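PDB 3KOS: HTH-type transcriptional activator ampR from Citrobacter freundii, which regulates expression of the AmpC beta-lactamase gene as a LysR-family, DNA-binding transcription factor, represented here by its effector-binding domain. Local coordinates for residues D113-A116 against L117-Q120. Numbering follows the deposited sequence.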
loop_
_atom_site.group_PDB
_atom_site.type_symbol
_atom_site.label_atom_id
_atom_site.label_comp_id
_atom_site.label_asym_id
_atom_site.label_seq_id
_atom_site.Cartn_x
_atom_site.Cartn_y
_atom_site.Cartn_z
ATOM N N ASP A 113 -2.217 -11.456 16.334
ATOM C CA ASP A 113 -3.386 -11.820 17.128
ATOM C C ASP A 113 -4.618 -10.932 16.914
ATOM O O ASP A 113 -5.549 -10.971 17.717
ATOM C CB ASP A 113 -3.024 -11.882 18.618
ATOM C CG ASP A 113 -2.527 -10.548 19.158
ATOM O OD1 ASP A 113 -2.466 -9.569 18.383
ATOM O OD2 ASP A 113 -2.196 -10.477 20.363
ATOM N N GLU A 114 -4.632 -10.137 15.848
ATOM C CA GLU A 114 -5.778 -9.257 15.592
ATOM C C GLU A 114 -7.102 -10.021 15.534
ATOM O O GLU A 114 -8.102 -9.609 16.135
ATOM C CB GLU A 114 -5.580 -8.479 14.290
ATOM C CG GLU A 114 -4.502 -7.413 14.369
ATOM C CD GLU A 114 -4.190 -6.804 13.014
ATOM O OE1 GLU A 114 -4.453 -7.459 11.984
ATOM O OE2 GLU A 114 -3.672 -5.672 12.984
ATOM N N TRP A 115 -7.118 -11.126 14.796
ATOM C CA TRP A 115 -8.339 -11.918 14.676
ATOM C C TRP A 115 -8.689 -12.635 15.980
ATOM O O TRP A 115 -9.852 -12.689 16.366
ATOM C CB TRP A 115 -8.257 -12.892 13.494
ATOM C CG TRP A 115 -8.620 -12.213 12.212
ATOM C CD1 TRP A 115 -7.781 -11.877 11.184
ATOM C CD2 TRP A 115 -9.921 -11.743 11.842
ATOM N NE1 TRP A 115 -8.489 -11.232 10.190
ATOM C CE2 TRP A 115 -9.805 -11.141 10.571
ATOM C CE3 TRP A 115 -11.172 -11.770 12.464
ATOM C CZ2 TRP A 115 -10.897 -10.584 9.907
ATOM C CZ3 TRP A 115 -12.259 -11.220 11.808
ATOM C CH2 TRP A 115 -12.114 -10.630 10.538
ATOM N N ALA A 116 -7.680 -13.166 16.662
ATOM C CA ALA A 116 -7.905 -13.794 17.957
ATOM C C ALA A 116 -8.556 -12.791 18.907
ATOM O O ALA A 116 -9.507 -13.120 19.615
ATOM C CB ALA A 116 -6.593 -14.309 18.538
ATOM N N LEU A 117 -8.060 -11.561 18.901
ATOM C CA LEU A 117 -8.573 -10.537 19.803
ATOM C C LEU A 117 -9.986 -10.092 19.443
ATOM O O LEU A 117 -10.819 -9.919 20.328
ATOM C CB LEU A 117 -7.622 -9.340 19.874
ATOM C CG LEU A 117 -6.264 -9.687 20.498
ATOM C CD1 LEU A 117 -5.237 -8.592 20.259
ATOM C CD2 LEU A 117 -6.411 -9.974 21.993
ATOM N N TRP A 118 -10.273 -9.904 18.156
ATOM C CA TRP A 118 -11.630 -9.506 17.784
ATOM C C TRP A 118 -12.649 -10.599 18.112
ATOM O O TRP A 118 -13.706 -10.320 18.684
ATOM C CB TRP A 118 -11.733 -9.100 16.304
ATOM C CG TRP A 118 -13.035 -8.455 15.995
ATOM C CD1 TRP A 118 -13.353 -7.131 16.142
ATOM C CD2 TRP A 118 -14.215 -9.099 15.522
ATOM N NE1 TRP A 118 -14.656 -6.915 15.778
ATOM C CE2 TRP A 118 -15.211 -8.110 15.400
ATOM C CE3 TRP A 118 -14.530 -10.422 15.184
ATOM C CZ2 TRP A 118 -16.495 -8.401 14.953
ATOM C CZ3 TRP A 118 -15.806 -10.707 14.744
ATOM C CH2 TRP A 118 -16.771 -9.705 14.633
HETATM N N MSE A 119 -12.338 -11.836 17.725
HETATM C CA MSE A 119 -13.197 -12.974 18.035
HETATM C C MSE A 119 -13.429 -13.069 19.542
HETATM O O MSE A 119 -14.558 -13.225 19.991
HETATM C CB MSE A 119 -12.579 -14.280 17.521
HETATM C CG MSE A 119 -12.584 -14.411 16.000
HETATM SE SE MSE A 119 -14.411 -14.403 15.292
HETATM C CE MSE A 119 -14.020 -14.563 13.368
ATOM N N GLN A 120 -12.347 -12.992 20.309
ATOM C CA GLN A 120 -12.427 -13.061 21.769
ATOM C C GLN A 120 -13.393 -11.997 22.312
ATOM O O GLN A 120 -14.225 -12.282 23.175
ATOM C CB GLN A 120 -11.029 -12.892 22.369
ATOM C CG GLN A 120 -10.975 -12.853 23.888
ATOM C CD GLN A 120 -9.565 -12.641 24.430
ATOM O OE1 GLN A 120 -8.989 -11.555 24.312
ATOM N NE2 GLN A 120 -9.010 -13.679 25.044
#
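W115 and W118 start from different first torsions and still end beside one another: W115 has CG anti to its own carbonyl carbon (chi1 -83°), whereas W118 swings CG anti to the backbone N (chi1 -169°). Both sit in the first turns of helix 114-121, the helical link of a beta-alpha-beta unit between parallel strands 106-109 and 133-136 in the LysR effector-binding domain. The two indoles run alongside each other, pointing the same way, and meet through their benzo rings, W115 CZ3 lying 4.1 Å from W118 CE3. Selenomethionine M119, one residue on, bends at chi2 (-62°) and brings its terminal methyl CE obliquely to the same part of W115, 4.1 Å from CZ3. All three are buried, and the two tryptophans pack on I154 of strand 153-156 and P85 of strand 73-86. Each indole N-H is also anchored to a backbone carbonyl, W115 NE1 to L107 O and W118 NE1 to T175 O, bonds that should limit rotation of both rings.

Around the N-terminal turn, D113 stands at the N-cap position without capping the helix through its carboxylate; OD1 instead forms a salt bridge with R111. L117 slants across that carboxylate, CD1 coming within 3.5 Å of D113 OD1. E114 is buried, its CB directed away from 117-120, and OE2 is hydrogen-bonded to S109 OG.

Four successive i to i+4 backbone bonds tie the turns together. W118 N reaches E114 O at 3.0 Å, and M119 N reaches W115 O at the same length. Q120 N closes on A116 O at 2.9 Å. The first of the series is the shortest: L117 N donates to D113 O over 2.8 Å.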